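Local structure of glucan-binding protein C, GbpC (Streptococcus mutans UA159, 5UQZ) at residues K39-Y45 / V337-P341; N80-K85 / F110-Y116; Y232-K238 / F314-D320. The protein probably binds glucan at the bacterial cell surface and mediates adherence both with and without sucrose, this chain holding its calcium-binding globular domain and adjoining flanks. All coordinates share one frame; numbering follows the deposited sequence.

Interaction 1 joins the first and last of the six segments: helix 3-51 before the globular domain and the loop after strand 325-329, so both flanks of the chain meet as they leave it. The other two contacts fall between them in sequence, interaction 2 complete before interaction 3 begins. Interaction 2 is a separate two-stranded antiparallel pair, its strands linked through helices 85-91 and 96-99; interaction 3 joins strands 233-240 and 312-319 within the large antiparallel sheet and carries a calcium ligand. Interactions 1 and 2 lie on opposite sides of the chain's centre, their own centres about 46 Å apart, while interaction 3 is about 28 Å, centre to centre, from each. The contacts thus fasten flanks, peripheral strand pair and calcium-bearing sheet at separate places.

Interaction 1 (K39-Y45 / V337-P341); sequences KAAYEQY and VPKDP
Residues 337-341 run as an extended strip along helix 39-45 in the opposite sense, the CA atoms of Tyr42 and Pro338 4.9 Å apart, and no direct hydrogen bond joins the two. Pro338 is pressed into the helix surface: its CG lies 3.8 Å from Ala41 CB, and the same ring also meets Tyr45 CB and the backbone at Tyr42 N. On one side of this proline, the Tyr45 ring carries Val337 on one face in a CH-pi contact, with Val337 CB 4.0 Å from the ring centroid and CG1 extending toward the Tyr45 hydroxyl. On the other side the Tyr42 ring lies flat over the Lys339-Asp340 peptide, its CD1 3.4 Å from Lys339 C. Tyr42 CG is anti to the backbone N (chi1 -179°), which lays the ring along the strip, and Asp340 CB packs on the same face, the carboxylate turned only 10° from the ring plane. The pairing is consistent with a stalk-like extension: helix 3-51, with a predicted coiled coil over residues 18-45, receives the chain as it returns from the globular domain. Val58 of helix 57-60 touches both Tyr45 and Val337, and Pro250 touches Tyr45. At the Lys39 end the Pro341 ring crosses the Lys39 side chain at about a right angle, CG 4.0 Å from Lys39 CD. The lysine bends at chi2 and reaches Glu43 OE2, one turn on, in a salt bridge of 3.1 Å from its NZ. One water links Lys39 NZ to Asp340 OD1, an oxygen that also accepts from the backbone N of Gly342.

Interaction 2 (N80-K85 / F110-Y116); sequences NQYLTK and FTQANPY
Tyr82 and Thr111 form the hydrogen-bonded pair of a small two-stranded antiparallel sheet, Tyr82 N giving to Thr111 O and Thr111 N to Tyr82 O, both at 2.8 Å. The next pair, Leu83 and Phe110, is non-hydrogen-bonded and puts its side chains on the other face, where Leu83 CD1 lies 3.6 Å from Phe110 CE1. Packing is tight around the buried Tyr82 ring. Asn114 lies stacked over one face with its amide only 4° from parallel to the ring and its CB 3.6 Å from the centroid, while Pro115 CD closes on Tyr82 CB and the carbonyl oxygens of Thr111 and Gln112 sit at the ring edge. A water bridges Tyr82 OH (2.8 Å) and Asn114 ND2 (3.0 Å), accepting from the amide. Asn114 is held in this pose by an Asx turn, its OD1 accepting from Tyr116 N from above the carbonyl plane. Lys85 slides antiparallel past the Tyr116 ring, CE by CD1, on its way to a salt bridge with Glu120. At the other end the contact loosens toward solvent: the exposed Asn80 and Gln112 side chains run side by side with their amide planes 46° apart, Asn80 ND2 3.6 Å from Gln112 CD. Strand 122-127 continues the packing through Trp123, which touches Leu83 and Tyr116. Tyr116 OH donates to Leu83 O at 2.7 Å, approaching 43° out of the carbonyl plane.

Interaction 3 (Y232-K238 / F314-D320); sequences YGDHVEK and FTVGGND. With CA (calcium ion), chain B.
The calcium site of this domain takes one of its ligands from an antiparallel strand pair interrupted by a beta bulge: Glu237, which faces Val316 in a non-hydrogen-bonded pair. Strands 233-238 and 314-319 run at 171° to each other. Lys238 and Thr315 exchange two backbone hydrogen bonds, as do Val236 and Gly317, the bond from Gly317 N to Val236 O being the longer at 3.3 Å. Between Val236 and Gly233 the register slips by one residue. There Asp234 N donates to Gly318 O, and Gly318 CA comes within 3.2 Å of Asp234 O; with no CB on Gly233 or Gly318 the chains can pass this closely, and both residues also have backbone angles that suit glycine. On the Glu237 face a chain of side chains leads to the metal. Asn319 OD1 accepts from His235 ND1 at 2.7 Å on a lone pair in its carbonyl plane, and the same imidazole sends NE2 straight to Glu237 OE2, 2.7 Å away on the anti lone pair. Bonds from both ring nitrogens fix the imidazole's rotation and are consistent with a positively charged ring beside the carboxylate. The histidine CG is anti to the backbone N (chi1 175°), which brings the ring against Val316, whose CG2 meets it obliquely, 3.4 Å from His235 CE1. The other carboxylate oxygen, Glu237 OE1, binds calcium at 2.5 Å. Four waters share the ion, one of which also donates to OE2, so the carboxylate is gripped through both oxygens; Ser224 and Asn226 are further protein ligands. Trp228 of strand 227-230 stacks on His235, strand 194-204 pairs with the far side of 312-319, and Ile327 of strand 325-329 packs on Glu237 and Val316.

Interaction 1 (K39-Y45 / V337-P341)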
loop_
_atom_site.group_PDB
_atom_site.type_symbol
_atom_site.label_atom_id
_atom_site.label_comp_id
_atom_site.label_asym_id
_atom_site.label_seq_id
_atom_site.Cartn_x
_atom_site.Cartn_y
_atom_site.Cartn_z
ATOM N N LYS A 39 -7.155 -19.530 -4.839
ATOM C CA LYS A 39 -8.218 -20.399 -4.354
ATOM C C LYS A 39 -7.885 -20.943 -2.968
ATOM O O LYS A 39 -8.743 -20.979 -2.088
ATOM C CB LYS A 39 -8.409 -21.538 -5.349
ATOM C CG LYS A 39 -9.545 -22.466 -4.965
ATOM C CD LYS A 39 -10.914 -21.810 -5.140
ATOM C CE LYS A 39 -12.082 -22.841 -5.121
ATOM N NZ LYS A 39 -13.393 -22.156 -5.063
ATOM N N ALA A 40 -6.636 -21.383 -2.750
ATOM C CA ALA A 40 -6.253 -21.898 -1.442
ATOM C C ALA A 40 -6.399 -20.829 -0.375
ATOM O O ALA A 40 -6.881 -21.114 0.723
ATOM C CB ALA A 40 -4.816 -22.394 -1.479
ATOM N N ALA A 41 -5.938 -19.607 -0.658
ATOM C CA ALA A 41 -6.053 -18.538 0.326
ATOM C C ALA A 41 -7.517 -18.210 0.619
ATOM O O ALA A 41 -7.884 -17.998 1.789
ATOM C CB ALA A 41 -5.314 -17.307 -0.211
ATOM N N TYR A 42 -8.367 -18.145 -0.430
ATOM C CA TYR A 42 -9.791 -17.873 -0.255
ATOM C C TYR A 42 -10.469 -18.953 0.572
ATOM O O TYR A 42 -11.243 -18.650 1.492
ATOM C CB TYR A 42 -10.433 -17.758 -1.625
ATOM C CG TYR A 42 -11.917 -17.452 -1.600
ATOM C CD1 TYR A 42 -12.404 -16.322 -0.962
ATOM C CD2 TYR A 42 -12.819 -18.280 -2.261
ATOM C CE1 TYR A 42 -13.753 -16.015 -0.993
ATOM C CE2 TYR A 42 -14.180 -17.989 -2.281
ATOM C CZ TYR A 42 -14.638 -16.845 -1.648
ATOM O OH TYR A 42 -15.966 -16.522 -1.688
ATOM N N GLU A 43 -10.161 -20.219 0.277
ATOM C CA GLU A 43 -10.815 -21.268 1.039
ATOM C C GLU A 43 -10.371 -21.219 2.493
ATOM O O GLU A 43 -11.168 -21.495 3.401
ATOM C CB GLU A 43 -10.530 -22.633 0.401
ATOM C CG GLU A 43 -11.153 -22.835 -0.959
ATOM C CD GLU A 43 -12.683 -22.695 -0.976
ATOM O OE1 GLU A 43 -13.355 -23.069 0.009
ATOM O OE2 GLU A 43 -13.198 -22.189 -2.003
ATOM N N GLN A 44 -9.088 -20.939 2.734
ATOM C CA GLN A 44 -8.632 -20.810 4.113
ATOM C C GLN A 44 -9.328 -19.659 4.829
ATOM O O GLN A 44 -9.743 -19.798 5.991
ATOM C CB GLN A 44 -7.108 -20.644 4.156
ATOM C CG GLN A 44 -6.546 -20.538 5.571
ATOM C CD GLN A 44 -6.780 -21.794 6.417
ATOM O OE1 GLN A 44 -7.086 -22.859 5.887
ATOM N NE2 GLN A 44 -6.620 -21.666 7.735
ATOM N N TYR A 45 -9.441 -18.508 4.162
ATOM C CA TYR A 45 -10.114 -17.383 4.779
ATOM C C TYR A 45 -11.576 -17.712 5.105
ATOM O O TYR A 45 -12.057 -17.403 6.211
ATOM C CB TYR A 45 -10.024 -16.177 3.838
ATOM C CG TYR A 45 -10.631 -14.926 4.445
ATOM C CD1 TYR A 45 -10.201 -14.427 5.695
ATOM C CD2 TYR A 45 -11.675 -14.261 3.798
ATOM C CE1 TYR A 45 -10.759 -13.293 6.272
ATOM C CE2 TYR A 45 -12.249 -13.098 4.367
ATOM C CZ TYR A 45 -11.788 -12.622 5.588
ATOM O OH TYR A 45 -12.339 -11.500 6.136
ATOM N N VAL A 337 -8.203 -8.911 1.915
ATOM C CA VAL A 337 -8.345 -10.349 2.193
ATOM C C VAL A 337 -8.458 -11.104 0.878
ATOM O O VAL A 337 -8.801 -10.520 -0.163
ATOM C CB VAL A 337 -9.556 -10.651 3.102
ATOM C CG1 VAL A 337 -9.343 -10.015 4.472
ATOM C CG2 VAL A 337 -10.838 -10.199 2.432
ATOM N N PRO A 338 -8.190 -12.404 0.877
ATOM C CA PRO A 338 -8.402 -13.180 -0.360
ATOM C C PRO A 338 -9.865 -13.156 -0.777
ATOM O O PRO A 338 -10.764 -13.203 0.061
ATOM C CB PRO A 338 -7.998 -14.591 0.042
ATOM C CG PRO A 338 -7.433 -14.553 1.344
ATOM C CD PRO A 338 -7.680 -13.230 1.993
ATOM N N LYS A 339 -10.077 -13.152 -2.095
ATOM C CA LYS A 339 -11.403 -13.069 -2.686
ATOM C C LYS A 339 -11.610 -14.288 -3.578
ATOM O O LYS A 339 -10.689 -15.093 -3.830
ATOM C CB LYS A 339 -11.531 -11.805 -3.546
ATOM C CG LYS A 339 -11.160 -10.524 -2.870
ATOM C CD LYS A 339 -12.099 -10.120 -1.831
ATOM C CE LYS A 339 -11.608 -8.845 -1.166
ATOM N NZ LYS A 339 -12.632 -8.352 -0.200
ATOM N N ASP A 340 -12.835 -14.422 -4.073
ATOM C CA ASP A 340 -13.182 -15.566 -4.891
ATOM C C ASP A 340 -12.506 -15.430 -6.252
ATOM O O ASP A 340 -12.785 -14.468 -6.981
ATOM C CB ASP A 340 -14.706 -15.519 -5.053
ATOM C CG ASP A 340 -15.254 -16.687 -5.831
ATOM O OD1 ASP A 340 -14.505 -17.477 -6.419
ATOM O OD2 ASP A 340 -16.504 -16.797 -5.871
ATOM N N PRO A 341 -11.640 -16.363 -6.650
ATOM C CA PRO A 341 -10.996 -16.268 -7.974
ATOM C C PRO A 341 -11.878 -16.719 -9.119
ATOM O O PRO A 341 -11.453 -16.642 -10.276
ATOM C CB PRO A 341 -9.792 -17.195 -7.839
ATOM C CG PRO A 341 -10.251 -18.254 -6.879
ATOM C CD PRO A 341 -11.197 -17.541 -5.886
HETATM O O HOH W 1 -13.719 -20.106 -6.601
#

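Interaction 2 (N80-K85 / F110-Y116)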
loop_
_atom_site.group_PDB
_atom_site.type_symbol
_atom_site.label_atom_id
_atom_site.label_comp_id
_atom_site.label_asym_id
_atom_site.label_seq_id
_atom_site.Cartn_x
_atom_site.Cartn_y
_atom_site.Cartn_z
ATOM N N ASN A 80 7.399 22.980 10.340
ATOM C CA ASN A 80 8.075 24.235 10.116
ATOM C C ASN A 80 8.546 24.468 8.695
ATOM O O ASN A 80 9.026 25.549 8.421
ATOM C CB ASN A 80 9.222 24.398 11.105
ATOM C CG ASN A 80 9.538 25.903 11.393
ATOM O OD1 ASN A 80 8.658 26.765 11.733
ATOM N ND2 ASN A 80 10.802 26.223 11.227
ATOM N N GLN A 81 8.527 23.481 7.812
ATOM C CA GLN A 81 9.023 23.644 6.436
ATOM C C GLN A 81 7.991 23.103 5.456
ATOM O O GLN A 81 8.057 21.933 5.051
ATOM C CB GLN A 81 10.337 22.891 6.255
ATOM C CG GLN A 81 11.413 23.473 7.080
ATOM C CD GLN A 81 11.964 24.609 6.351
ATOM O OE1 GLN A 81 11.421 25.720 6.418
ATOM N NE2 GLN A 81 13.067 24.354 5.607
ATOM N N TYR A 82 7.055 23.934 5.054
ATOM C CA TYR A 82 6.117 23.563 3.999
ATOM C C TYR A 82 6.754 23.760 2.627
ATOM O O TYR A 82 7.541 24.683 2.413
ATOM C CB TYR A 82 4.865 24.424 4.078
ATOM C CG TYR A 82 4.079 24.225 5.356
ATOM C CD1 TYR A 82 3.081 23.270 5.443
ATOM C CD2 TYR A 82 4.324 25.022 6.495
ATOM C CE1 TYR A 82 2.359 23.104 6.607
ATOM C CE2 TYR A 82 3.590 24.885 7.654
ATOM C CZ TYR A 82 2.596 23.924 7.689
ATOM O OH TYR A 82 1.858 23.768 8.835
ATOM N N LEU A 83 6.412 22.877 1.672
ATOM C CA LEU A 83 6.901 23.049 0.315
ATOM C C LEU A 83 6.126 24.180 -0.338
ATOM O O LEU A 83 4.898 24.182 -0.328
ATOM C CB LEU A 83 6.693 21.728 -0.442
ATOM C CG LEU A 83 7.242 21.693 -1.856
ATOM C CD1 LEU A 83 8.763 21.708 -1.851
ATOM C CD2 LEU A 83 6.707 20.423 -2.591
ATOM N N THR A 84 6.828 25.129 -0.937
ATOM C CA THR A 84 6.112 26.216 -1.607
ATOM C C THR A 84 5.313 25.660 -2.784
ATOM O O THR A 84 5.651 24.632 -3.379
ATOM C CB THR A 84 7.065 27.314 -2.103
ATOM O OG1 THR A 84 7.868 26.753 -3.162
ATOM C CG2 THR A 84 7.897 27.898 -0.960
ATOM N N LYS A 85 4.227 26.336 -3.127
ATOM C CA LYS A 85 3.473 25.880 -4.281
ATOM C C LYS A 85 4.281 25.975 -5.559
ATOM O O LYS A 85 4.127 25.130 -6.439
ATOM C CB LYS A 85 2.118 26.586 -4.402
ATOM C CG LYS A 85 1.124 26.057 -3.359
ATOM C CD LYS A 85 -0.283 26.446 -3.641
ATOM C CE LYS A 85 -1.250 25.778 -2.651
ATOM N NZ LYS A 85 -2.665 26.151 -2.954
ATOM N N PHE A 110 11.106 25.959 0.445
ATOM C CA PHE A 110 10.300 25.718 1.639
ATOM C C PHE A 110 9.992 27.046 2.344
ATOM O O PHE A 110 10.735 28.030 2.244
ATOM C CB PHE A 110 11.053 24.808 2.603
ATOM C CG PHE A 110 11.298 23.456 1.999
ATOM C CD1 PHE A 110 10.284 22.478 1.982
ATOM C CD2 PHE A 110 12.499 23.182 1.344
ATOM C CE1 PHE A 110 10.464 21.268 1.346
ATOM C CE2 PHE A 110 12.696 21.975 0.722
ATOM C CZ PHE A 110 11.691 21.006 0.720
ATOM N N THR A 111 8.903 27.046 3.092
ATOM C CA THR A 111 8.496 28.211 3.861
ATOM C C THR A 111 7.881 27.772 5.178
ATOM O O THR A 111 7.228 26.728 5.258
ATOM C CB THR A 111 7.490 29.069 3.060
ATOM O OG1 THR A 111 7.078 30.167 3.882
ATOM C CG2 THR A 111 6.262 28.300 2.620
ATOM N N GLN A 112 8.055 28.589 6.210
ATOM C CA GLN A 112 7.476 28.325 7.516
ATOM C C GLN A 112 5.984 28.573 7.557
ATOM O O GLN A 112 5.324 28.066 8.469
ATOM C CB GLN A 112 8.215 29.134 8.586
ATOM C CG GLN A 112 9.705 28.712 8.681
ATOM C CD GLN A 112 10.479 29.513 9.692
ATOM O OE1 GLN A 112 9.913 29.934 10.700
ATOM N NE2 GLN A 112 11.786 29.656 9.512
ATOM N N ALA A 113 5.448 29.385 6.654
ATOM C CA ALA A 113 4.028 29.697 6.645
ATOM C C ALA A 113 3.306 28.766 5.662
ATOM O O ALA A 113 3.599 28.760 4.460
ATOM C CB ALA A 113 3.834 31.151 6.222
ATOM N N ASN A 114 2.331 28.038 6.154
ATOM C CA ASN A 114 1.640 27.062 5.316
ATOM C C ASN A 114 0.927 27.755 4.148
ATOM O O ASN A 114 0.034 28.581 4.389
ATOM C CB ASN A 114 0.584 26.378 6.183
ATOM C CG ASN A 114 -0.122 25.216 5.441
ATOM O OD1 ASN A 114 0.174 24.949 4.257
ATOM N ND2 ASN A 114 -1.009 24.510 6.132
ATOM N N PRO A 115 1.235 27.426 2.884
ATOM C CA PRO A 115 0.515 28.038 1.776
ATOM C C PRO A 115 -0.690 27.227 1.341
ATOM O O PRO A 115 -1.397 27.671 0.423
ATOM C CB PRO A 115 1.559 28.043 0.660
ATOM C CG PRO A 115 2.345 26.765 0.905
ATOM C CD PRO A 115 2.399 26.605 2.439
ATOM N N TYR A 116 -0.919 26.036 1.887
ATOM C CA TYR A 116 -1.979 25.136 1.448
ATOM C C TYR A 116 -3.266 25.428 2.215
ATOM O O TYR A 116 -3.266 25.669 3.429
ATOM C CB TYR A 116 -1.578 23.658 1.622
ATOM C CG TYR A 116 -0.359 23.317 0.796
ATOM C CD1 TYR A 116 -0.470 22.970 -0.557
ATOM C CD2 TYR A 116 0.914 23.384 1.329
ATOM C CE1 TYR A 116 0.618 22.757 -1.342
ATOM C CE2 TYR A 116 2.051 23.167 0.551
ATOM C CZ TYR A 116 1.889 22.843 -0.772
ATOM O OH TYR A 116 3.004 22.670 -1.584
HETATM O O HOH W 2 -0.640 25.000 9.045
#

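Interaction 3 (Y232-K238 / F314-D320)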
loop_
_atom_site.group_PDB
_atom_site.type_symbol
_atom_site.label_atom_id
_atom_site.label_comp_id
_atom_site.label_asym_id
_atom_site.label_seq_id
_atom_site.Cartn_x
_atom_site.Cartn_y
_atom_site.Cartn_z
ATOM N N TYR A 232 19.226 -2.915 -7.788
ATOM C CA TYR A 232 19.143 -1.576 -7.228
ATOM C C TYR A 232 18.689 -1.543 -5.779
ATOM O O TYR A 232 18.518 -0.443 -5.241
ATOM C CB TYR A 232 18.224 -0.704 -8.093
ATOM C CG TYR A 232 18.774 -0.560 -9.495
ATOM C CD1 TYR A 232 19.766 0.372 -9.770
ATOM C CD2 TYR A 232 18.332 -1.376 -10.531
ATOM C CE1 TYR A 232 20.292 0.496 -11.041
ATOM C CE2 TYR A 232 18.853 -1.250 -11.821
ATOM C CZ TYR A 232 19.830 -0.317 -12.050
ATOM O OH TYR A 232 20.360 -0.194 -13.306
ATOM N N GLY A 233 18.508 -2.691 -5.123
ATOM C CA GLY A 233 18.209 -2.647 -3.696
ATOM C C GLY A 233 17.596 -3.933 -3.188
ATOM O O GLY A 233 17.151 -4.788 -3.950
ATOM N N ASP A 234 17.561 -4.041 -1.848
ATOM C CA ASP A 234 16.785 -5.060 -1.158
ATOM C C ASP A 234 15.793 -4.249 -0.319
ATOM O O ASP A 234 15.944 -4.049 0.886
ATOM C CB ASP A 234 17.676 -5.941 -0.287
ATOM C CG ASP A 234 16.908 -7.094 0.302
ATOM O OD1 ASP A 234 15.819 -7.441 -0.196
ATOM O OD2 ASP A 234 17.397 -7.690 1.274
ATOM N N HIS A 235 14.741 -3.782 -0.984
ATOM C CA HIS A 235 13.797 -2.801 -0.460
ATOM C C HIS A 235 12.702 -3.531 0.311
ATOM O O HIS A 235 12.008 -4.376 -0.273
ATOM C CB HIS A 235 13.172 -2.136 -1.676
ATOM C CG HIS A 235 12.073 -1.162 -1.356
ATOM N ND1 HIS A 235 12.240 0.201 -1.471
ATOM C CD2 HIS A 235 10.780 -1.350 -0.981
ATOM C CE1 HIS A 235 11.087 0.809 -1.224
ATOM N NE2 HIS A 235 10.179 -0.112 -0.909
ATOM N N VAL A 236 12.556 -3.223 1.598
ATOM C CA VAL A 236 11.583 -3.914 2.438
ATOM C C VAL A 236 10.781 -2.873 3.207
ATOM O O VAL A 236 11.349 -1.946 3.809
ATOM C CB VAL A 236 12.264 -4.898 3.422
ATOM C CG1 VAL A 236 11.207 -5.743 4.143
ATOM C CG2 VAL A 236 13.301 -5.792 2.798
ATOM N N GLU A 237 9.456 -3.043 3.201
ATOM C CA GLU A 237 8.524 -2.216 3.969
ATOM C C GLU A 237 8.042 -3.032 5.157
ATOM O O GLU A 237 7.627 -4.187 4.999
ATOM C CB GLU A 237 7.387 -1.768 3.051
ATOM C CG GLU A 237 7.957 -0.934 1.907
ATOM C CD GLU A 237 7.018 -0.509 0.805
ATOM O OE1 GLU A 237 5.790 -0.652 0.908
ATOM O OE2 GLU A 237 7.576 0.027 -0.204
ATOM N N LYS A 238 8.078 -2.427 6.340
ATOM C CA LYS A 238 7.816 -3.127 7.599
ATOM C C LYS A 238 6.946 -2.282 8.508
ATOM O O LYS A 238 6.945 -1.057 8.417
ATOM C CB LYS A 238 9.147 -3.386 8.370
ATOM C CG LYS A 238 10.227 -4.112 7.566
ATOM C CD LYS A 238 11.434 -4.412 8.443
ATOM C CE LYS A 238 12.450 -5.251 7.713
ATOM N NZ LYS A 238 13.687 -5.389 8.510
ATOM N N PHE A 314 6.024 2.511 10.955
ATOM C CA PHE A 314 6.333 1.883 9.680
ATOM C C PHE A 314 7.726 2.288 9.240
ATOM O O PHE A 314 8.211 3.386 9.579
ATOM C CB PHE A 314 5.293 2.190 8.607
ATOM C CG PHE A 314 5.223 3.635 8.122
ATOM C CD1 PHE A 314 6.100 4.066 7.112
ATOM C CD2 PHE A 314 4.260 4.492 8.596
ATOM C CE1 PHE A 314 6.022 5.362 6.626
ATOM C CE2 PHE A 314 4.185 5.807 8.091
ATOM C CZ PHE A 314 5.055 6.240 7.097
ATOM N N THR A 315 8.383 1.385 8.511
ATOM C CA THR A 315 9.704 1.681 7.990
ATOM C C THR A 315 9.839 1.204 6.558
ATOM O O THR A 315 9.175 0.252 6.124
ATOM C CB THR A 315 10.878 1.094 8.833
ATOM O OG1 THR A 315 10.916 -0.320 8.684
ATOM C CG2 THR A 315 10.726 1.405 10.316
ATOM N N VAL A 316 10.744 1.843 5.834
ATOM C CA VAL A 316 11.107 1.421 4.489
ATOM C C VAL A 316 12.587 1.684 4.306
ATOM O O VAL A 316 13.087 2.770 4.649
ATOM C CB VAL A 316 10.235 2.101 3.398
ATOM C CG1 VAL A 316 10.275 3.632 3.496
ATOM C CG2 VAL A 316 10.625 1.619 2.025
ATOM N N GLY A 317 13.302 0.704 3.763
ATOM C CA GLY A 317 14.733 0.870 3.545
ATOM C C GLY A 317 15.249 -0.258 2.683
ATOM O O GLY A 317 14.515 -1.167 2.307
ATOM N N GLY A 318 16.541 -0.181 2.363
ATOM C CA GLY A 318 17.197 -1.218 1.577
ATOM C C GLY A 318 17.555 -0.831 0.158
ATOM O O GLY A 318 18.222 -1.617 -0.525
ATOM N N ASN A 319 17.131 0.341 -0.324
ATOM C CA ASN A 319 17.524 0.763 -1.664
ATOM C C ASN A 319 19.019 1.010 -1.717
ATOM O O ASN A 319 19.644 1.402 -0.719
ATOM C CB ASN A 319 16.882 2.115 -2.007
ATOM C CG ASN A 319 15.422 1.984 -2.358
ATOM O OD1 ASN A 319 14.761 0.992 -1.970
ATOM N ND2 ASN A 319 14.851 2.988 -2.980
ATOM N N ASP A 320 19.591 0.851 -2.915
ATOM C CA ASP A 320 20.957 1.283 -3.130
ATOM C C ASP A 320 21.061 2.813 -3.124
ATOM O O ASP A 320 20.088 3.564 -3.337
ATOM C CB ASP A 320 21.495 0.720 -4.445
ATOM C CG ASP A 320 21.852 -0.768 -4.312
ATOM O OD1 ASP A 320 22.278 -1.176 -3.205
ATOM O OD2 ASP A 320 21.758 -1.493 -5.285
HETATM CA CA CA B . 3.848 -0.251 -0.568
HETATM O O HOH W 3 12.212 -1.288 6.461
HETATM O O HOH W 4 5.835 0.660 -1.909
HETATM O O HOH W 5 3.340 0.262 -2.919
HETATM O O HOH W 6 3.754 2.151 -1.164
HETATM O O HOH W 7 2.890 0.868 1.296
#